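Local coordinates for prolyl-tRNA synthetase (Giardia lamblia ATCC 50803, PDB 3IAL), which probably joins L-proline to its cognate tRNA with the use of ATP, and is seen here holding the prolyl-adenylate intermediate, at residues F56-N59 against A60-L64; L187-Y190 against W191-I194; V392-I395 against T396-M399. All coordinates share one frame; numbering follows the deposited sequence. Where two conformers were deposited one is given.

Contact 1 (F56-N59 against A60-L64); sequences FMEN and AIMRL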
loop_
_atom_site.group_PDB
_atom_site.type_symbol
_atom_site.label_atom_id
_atom_site.label_comp_id
_atom_site.label_asym_id
_atom_site.label_seq_id
_atom_site.Cartn_x
_atom_site.Cartn_y
_atom_site.Cartn_z
ATOM N N PHE B 56 5.481 9.731 -0.187
ATOM C CA PHE B 56 6.593 8.786 -0.118
ATOM C C PHE B 56 6.980 8.465 1.336
ATOM O O PHE B 56 7.307 7.325 1.656
ATOM C CB PHE B 56 7.827 9.293 -0.873
ATOM C CG PHE B 56 9.000 8.381 -0.739
ATOM C CD1 PHE B 56 9.268 7.438 -1.712
ATOM C CD2 PHE B 56 9.784 8.401 0.407
ATOM C CE1 PHE B 56 10.317 6.558 -1.572
ATOM C CE2 PHE B 56 10.839 7.519 0.555
ATOM C CZ PHE B 56 11.104 6.594 -0.439
ATOM N N MET B 57 6.947 9.480 2.197
ATOM C CA MET B 57 7.307 9.327 3.611
ATOM C C MET B 57 6.284 8.470 4.358
ATOM O O MET B 57 6.648 7.580 5.122
ATOM C CB MET B 57 7.391 10.694 4.282
ATOM C CG MET B 57 8.361 11.692 3.607
ATOM S SD MET B 57 8.186 13.365 4.252
ATOM C CE MET B 57 9.219 14.297 3.081
ATOM N N GLU B 58 5.006 8.750 4.120
ATOM C CA GLU B 58 3.897 8.034 4.755
ATOM C C GLU B 58 3.904 6.578 4.342
ATOM O O GLU B 58 3.760 5.679 5.176
ATOM C CB GLU B 58 2.556 8.666 4.351
ATOM C CG GLU B 58 1.322 7.939 4.887
ATOM C CD GLU B 58 1.162 8.043 6.393
ATOM O OE1 GLU B 58 1.884 8.843 7.041
ATOM O OE2 GLU B 58 0.288 7.325 6.925
ATOM N N ASN B 59 4.063 6.356 3.044
ATOM C CA ASN B 59 4.097 5.012 2.499
ATOM C C ASN B 59 5.280 4.226 3.055
ATOM O O ASN B 59 5.150 3.042 3.360
ATOM C CB ASN B 59 4.177 5.064 0.982
ATOM C CG ASN B 59 3.893 3.726 0.339
ATOM O OD1 ASN B 59 4.707 3.213 -0.424
ATOM N ND2 ASN B 59 2.737 3.149 0.651
ATOM N N ALA B 60 6.421 4.895 3.216
ATOM C CA ALA B 60 7.612 4.250 3.768
ATOM C C ALA B 60 7.391 3.834 5.215
ATOM O O ALA B 60 7.799 2.746 5.620
ATOM C CB ALA B 60 8.821 5.167 3.655
ATOM N N ILE B 61 6.749 4.696 5.997
ATOM C CA ILE B 61 6.463 4.383 7.392
ATOM C C ILE B 61 5.538 3.163 7.486
ATOM O O ILE B 61 5.830 2.205 8.233
ATOM C CB ILE B 61 5.847 5.576 8.129
ATOM C CG1 ILE B 61 6.918 6.655 8.362
ATOM C CG2 ILE B 61 5.236 5.126 9.468
ATOM C CD1 ILE B 61 6.366 7.987 8.821
ATOM N N MET B 62 4.456 3.183 6.707
ATOM C CA MET B 62 3.459 2.098 6.744
ATOM C C MET B 62 3.990 0.796 6.143
ATOM O O MET B 62 3.679 -0.282 6.643
ATOM C CB MET B 62 2.143 2.519 6.073
ATOM C CG MET B 62 1.460 3.697 6.777
ATOM S SD MET B 62 0.997 3.305 8.478
ATOM C CE MET B 62 0.800 4.958 9.143
ATOM N N ARG B 63 4.802 0.889 5.094
ATOM C CA ARG B 63 5.472 -0.298 4.554
ATOM C C ARG B 63 6.359 -0.951 5.614
ATOM O O ARG B 63 6.396 -2.174 5.713
ATOM C CB ARG B 63 6.330 0.042 3.324
ATOM C CG ARG B 63 5.554 0.255 2.031
ATOM C CD ARG B 63 6.214 -0.497 0.866
ATOM N NE ARG B 63 5.578 -0.214 -0.426
ATOM C CZ ARG B 63 6.047 0.627 -1.349
ATOM N NH1 ARG B 63 7.177 1.308 -1.156
ATOM N NH2 ARG B 63 5.376 0.791 -2.487
ATOM N N LEU B 64 7.096 -0.138 6.375
ATOM C CA LEU B 64 7.929 -0.668 7.458
ATOM C C LEU B 64 7.075 -1.370 8.510
ATOM O O LEU B 64 7.410 -2.463 8.959
ATOM C CB LEU B 64 8.773 0.425 8.121
ATOM C CG LEU B 64 9.621 -0.055 9.309
ATOM C CD1 LEU B 64 10.687 -1.099 8.886
ATOM C CD2 LEU B 64 10.269 1.122 10.030
#
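Asn59 and Arg63 are brought together by their torsions. In Asn59 CG lies opposite the backbone N (chi1 -167°). In Arg63 CG sits beside its own backbone N (chi1 -77°), and the chain then bends at chi2. Together these bring the guanidinium to the amide oxygen of Asn59. The two side chains cross at a slant, and OD1 of Asn59 stands over the centre of one guanidinium face, 3.1 Å from Arg63 CZ. The two flat groups are turned 75° apart. The oxygen comes from above the plane, and its approach to NH1 and NH2 is too poorly angled for a hydrogen bond. Closer to the backbone, CG of Arg63 rests 3.1 Å from Asn59 O, which also accepts Arg63 N at 2.8 Å.

One position earlier, Glu58 and Met62 make the next i to i+4 contact. The Glu58 chain bends at chi2, as does that of Met62. The methyl CE of Met62 touches OE2 of Glu58 at 3.3 Å. OE2 is also hydrogen-bonded to ND1 of His169 in strand 167-177. Helix 52-71 itself is held by regular i to i+4 bonds, such as Met62 N to Glu58 O at 3.0 Å. Leu278 of helix 276-285 packs on Met57, Glu58 and Ile61.

Arg63 NH2 makes a salt bridge with Glu66 of the second subunit, so this face of the helix takes part in the dimer. Arg63 of the second subunit also lies close. The side-chain amide oxygen of Asn59, together with that glutamate, would probably ease the crowding of like charge between the two Arg63 residues.

Contact 2 (L187-Y190 against W191-I194); sequences LSDY and WKVI
The indole of Trp191 meets the carbonyl oxygen of Leu187, one turn back, at its five-membered end. CD1 of Trp191 is 3.2 Å from Leu187 O. The approach is oblique, neither squarely over a face nor at an edge. CG of Trp191 lies beside the backbone N (chi1 -81°), and this brings CD1 back over the preceding turn. The same oxygen accepts Trp191 N at 2.9 Å in a fairly straight bond (163°). The ring nitrogen NE1 bonds to Glu224, and Lys208 makes a cation-pi contact with the indole. The other flat group, the phenol of Tyr190, is turned out of the contact. Its ring does not touch 191-194, and its OH is hydrogen-bonded to Thr269.

Lys192 folds back in the same sense as Trp191. Its chain bends at chi2, which lays CD 3.1 Å from Ser188 O. A second bend at chi4 leaves NZ 4.5 Å from OD1 of Asp189. That is beyond a salt bridge, though the opposite charges may still attract weakly. The backbone is alpha-helical. Val193 N reaches Asp189 O only weakly, at 3.3 Å, and makes another weak bond to Tyr190 O. Ile194 N makes a regular i to i+4 bond to Tyr190 O at 3.1 Å.

One side of helix 180-201 is thus polar, with Ser188 and Lys192 exposed. The other lies on strands of the class II core. Ile241 of strand 235-245 packs on Leu187, Tyr190, Trp191 and Ile194. Tyr190 also reaches strand 167-177 at Ala173 and Cys175, and Ile194 meets Ile273 of strand 263-274.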
loop_
_atom_site.group_PDB
_atom_site.type_symbol
_atom_site.label_atom_id
_atom_site.label_comp_id
_atom_site.label_asym_id
_atom_site.label_seq_id
_atom_site.Cartn_x
_atom_site.Cartn_y
_atom_site.Cartn_z
ATOM N N LEU B 187 0.528 -7.244 23.317
ATOM C CA LEU B 187 0.820 -5.826 23.538
ATOM C C LEU B 187 2.318 -5.529 23.470
ATOM O O LEU B 187 2.722 -4.536 22.864
ATOM C CB LEU B 187 0.220 -5.335 24.855
ATOM C CG LEU B 187 -1.202 -4.757 24.794
ATOM C CD1 LEU B 187 -2.175 -5.611 23.992
ATOM C CD2 LEU B 187 -1.727 -4.536 26.206
ATOM N N SER B 188 3.138 -6.393 24.065
ATOM C CA SER B 188 4.594 -6.258 23.971
ATOM C C SER B 188 5.071 -6.371 22.526
ATOM O O SER B 188 5.962 -5.630 22.114
ATOM C CB SER B 188 5.308 -7.323 24.808
ATOM O OG SER B 188 4.924 -7.235 26.164
ATOM N N ASP B 189 4.495 -7.300 21.761
ATOM C CA ASP B 189 4.837 -7.429 20.333
ATOM C C ASP B 189 4.525 -6.142 19.578
ATOM O O ASP B 189 5.315 -5.706 18.746
ATOM C CB ASP B 189 4.109 -8.612 19.675
ATOM C CG ASP B 189 4.728 -9.950 20.031
ATOM O OD1 ASP B 189 5.772 -9.967 20.720
ATOM O OD2 ASP B 189 4.178 -10.989 19.610
ATOM N N TYR B 190 3.377 -5.538 19.871
ATOM C CA TYR B 190 3.010 -4.266 19.252
ATOM C C TYR B 190 4.042 -3.197 19.630
ATOM O O TYR B 190 4.514 -2.465 18.768
ATOM C CB TYR B 190 1.624 -3.789 19.704
ATOM C CG TYR B 190 0.410 -4.606 19.280
ATOM C CD1 TYR B 190 0.295 -5.170 18.015
ATOM C CD2 TYR B 190 -0.667 -4.743 20.145
ATOM C CE1 TYR B 190 -0.856 -5.884 17.649
ATOM C CE2 TYR B 190 -1.797 -5.440 19.790
ATOM C CZ TYR B 190 -1.898 -6.008 18.551
ATOM O OH TYR B 190 -3.061 -6.692 18.247
ATOM N N TRP B 191 4.391 -3.115 20.917
ATOM C CA TRP B 191 5.389 -2.145 21.381
ATOM C C TRP B 191 6.761 -2.341 20.752
ATOM O O TRP B 191 7.456 -1.354 20.476
ATOM C CB TRP B 191 5.490 -2.125 22.914
ATOM C CG TRP B 191 4.402 -1.300 23.521
ATOM C CD1 TRP B 191 3.339 -1.743 24.243
ATOM C CD2 TRP B 191 4.252 0.115 23.414
ATOM N NE1 TRP B 191 2.536 -0.691 24.602
ATOM C CE2 TRP B 191 3.076 0.465 24.107
ATOM C CE3 TRP B 191 4.999 1.126 22.791
ATOM C CZ2 TRP B 191 2.630 1.779 24.204
ATOM C CZ3 TRP B 191 4.559 2.430 22.883
ATOM C CH2 TRP B 191 3.380 2.747 23.589
ATOM N N LYS B 192 7.159 -3.590 20.510
ATOM C CA LYS B 192 8.402 -3.844 19.772
ATOM C C LYS B 192 8.406 -3.156 18.404
ATOM O O LYS B 192 9.409 -2.584 17.989
ATOM C CB LYS B 192 8.665 -5.339 19.589
ATOM C CG LYS B 192 9.662 -5.938 20.573
ATOM C CD LYS B 192 9.043 -6.210 21.925
ATOM C CE LYS B 192 9.879 -7.194 22.729
ATOM N NZ LYS B 192 9.800 -8.555 22.132
ATOM N N VAL B 193 7.279 -3.211 17.706
ATOM C CA VAL B 193 7.190 -2.618 16.376
ATOM C C VAL B 193 7.199 -1.092 16.430
ATOM O O VAL B 193 7.830 -0.452 15.598
ATOM C CB VAL B 193 5.958 -3.135 15.611
ATOM C CG1 VAL B 193 5.823 -2.438 14.268
ATOM C CG2 VAL B 193 6.082 -4.643 15.417
ATOM N N ILE B 194 6.514 -0.521 17.417
ATOM C CA ILE B 194 6.544 0.916 17.642
ATOM C C ILE B 194 7.974 1.424 17.900
ATOM O O ILE B 194 8.384 2.429 17.313
ATOM C CB ILE B 194 5.596 1.335 18.806
ATOM C CG1 ILE B 194 4.136 1.021 18.460
ATOM C CG2 ILE B 194 5.740 2.826 19.138
ATOM C CD1 ILE B 194 3.720 1.418 17.068
#

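Contact 3 (V392-I395 against T396-M399); sequences VIPI and TEVM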
loop_
_atom_site.group_PDB
_atom_site.type_symbol
_atom_site.label_atom_id
_atom_site.label_comp_id
_atom_site.label_asym_id
_atom_site.label_seq_id
_atom_site.Cartn_x
_atom_site.Cartn_y
_atom_site.Cartn_z
ATOM N N VAL B 392 35.485 16.258 3.591
ATOM C CA VAL B 392 36.241 15.981 2.385
ATOM C C VAL B 392 36.544 14.485 2.390
ATOM O O VAL B 392 37.213 13.985 3.286
ATOM C CB VAL B 392 37.539 16.810 2.330
ATOM C CG1 VAL B 392 38.347 16.468 1.091
ATOM C CG2 VAL B 392 37.204 18.298 2.353
ATOM N N ILE B 393 36.010 13.778 1.405
ATOM C CA ILE B 393 36.172 12.339 1.302
ATOM C C ILE B 393 36.716 12.036 -0.079
ATOM O O ILE B 393 36.166 12.524 -1.070
ATOM C CB ILE B 393 34.829 11.585 1.465
ATOM C CG1 ILE B 393 34.060 12.086 2.693
ATOM C CG2 ILE B 393 35.075 10.082 1.576
ATOM C CD1 ILE B 393 32.862 11.206 3.059
ATOM N N PRO B 394 37.814 11.257 -0.155
ATOM C CA PRO B 394 38.329 10.816 -1.448
ATOM C C PRO B 394 37.255 10.092 -2.252
ATOM O O PRO B 394 36.443 9.386 -1.671
ATOM C CB PRO B 394 39.461 9.854 -1.066
ATOM C CG PRO B 394 39.935 10.354 0.251
ATOM C CD PRO B 394 38.717 10.885 0.952
ATOM N N ILE B 395 37.251 10.282 -3.570
ATOM C CA ILE B 395 36.256 9.666 -4.441
ATOM C C ILE B 395 36.384 8.151 -4.395
ATOM O O ILE B 395 35.377 7.446 -4.377
ATOM C CB ILE B 395 36.371 10.165 -5.903
ATOM C CG1 ILE B 395 35.963 11.637 -5.999
ATOM C CG2 ILE B 395 35.474 9.340 -6.835
ATOM C CD1 ILE B 395 36.087 12.214 -7.396
ATOM N N THR B 396 37.627 7.664 -4.364
ATOM C CA THR B 396 37.910 6.234 -4.245
ATOM C C THR B 396 37.250 5.626 -3.003
ATOM O O THR B 396 36.636 4.567 -3.081
ATOM C CB THR B 396 39.429 5.964 -4.191
ATOM O OG1 THR B 396 40.004 6.687 -3.098
ATOM C CG2 THR B 396 40.108 6.384 -5.501
ATOM N N GLU B 397 37.367 6.310 -1.867
ATOM C CA GLU B 397 36.726 5.868 -0.620
ATOM C C GLU B 397 35.204 5.812 -0.782
ATOM O O GLU B 397 34.576 4.831 -0.396
ATOM C CB GLU B 397 37.114 6.795 0.537
ATOM C CG GLU B 397 36.766 6.260 1.921
ATOM C CD GLU B 397 37.299 7.132 3.050
ATOM O OE1 GLU B 397 38.349 7.789 2.866
ATOM O OE2 GLU B 397 36.669 7.153 4.131
ATOM N N VAL B 398 34.625 6.861 -1.365
ATOM C CA VAL B 398 33.185 6.908 -1.638
ATOM C C VAL B 398 32.709 5.736 -2.519
ATOM O O VAL B 398 31.597 5.231 -2.329
ATOM C CB VAL B 398 32.776 8.268 -2.262
ATOM C CG1 VAL B 398 31.373 8.223 -2.822
ATOM C CG2 VAL B 398 32.907 9.385 -1.224
ATOM N N MET B 399 33.549 5.303 -3.461
ATOM C CA MET B 399 33.234 4.158 -4.327
ATOM C C MET B 399 33.528 2.814 -3.628
ATOM O O MET B 399 33.068 1.764 -4.078
ATOM C CB MET B 399 34.036 4.225 -5.634
ATOM C CG MET B 399 33.916 5.541 -6.425
ATOM S SD MET B 399 32.510 5.652 -7.549
ATOM C CE MET B 399 32.966 4.466 -8.807
#
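Ile393 turns its side chain from the end of its strand toward Val398, in the helix that follows. Its CB lies 4.0 Å from CG2 of Val398. The branch methyl CG2 of Ile393 comes nearer, at 3.6 Å from the same Val398 CG2. That methyl stands opposite the Ile393 backbone N, while CG1 sits beside the N (chi1 -48°) and carries CD1 on in an extended line. The CG1 branch makes no contact with 396-399. The side chain as a whole also packs on Val380 of strand 377-382. The Ile393 and Val398 side chains cross nearly at right angles. Val416, which opens helix 416-438, packs on Ile393, Glu397 and Val398. Glu397 was modelled in two conformers; in one of them its chain passes CG2 of Ile393 and the Pro394 ring, so the placing of its carboxylate is doubtful.

The turn from strand 391-394 into helix 395-399 belongs to the anticodon-binding domain. Strand 391-394 is an edge strand, within this chain, of a five-stranded mixed sheet and pairs antiparallel with strand 377-382. Pro394 occupies the N-cap position. Its carbonyl oxygen accepts Val398 N at 3.1 Å, in a nearly straight bond (166°) that opens the helix.

On another side of the short helix, Met399 lies alongside Ile395 and points the same way. CG of Met399 meets Ile395 CG2 at 4.1 Å in an apolar contact. The same CG sits 3.2 Å from Ile395 O, which also accepts Met399 N at 3.0 Å. Bends at chi2 and chi3 curl the rest of the methionine. Ile328 and Thr331 of helix 315-334 touch its side chain, and Lys324 of the same helix touches Ile395.

In the fold
All three contacts are local. Each joins consecutive residues, so none closes a long loop, and they follow one another without nesting or crossing. Contact 1 comes first, within helix 52-71. Contact 2 follows in helix 180-201, inside the class II core range. Their centres are about 18 Å apart. Leu64 of contact 1 bridges toward contact 2's helix by packing on Ile197 and Glu201. Strand 167-177 is also shared: Met62 touches its His169, and Tyr190 its Ala173. Contact 3 lies apart, its centre about 31 Å from that of contact 1 and about 40 Å from that of contact 2. It joins edge strand 391-394 to helix 395-399, which packs against helices 315-334 and 416-438.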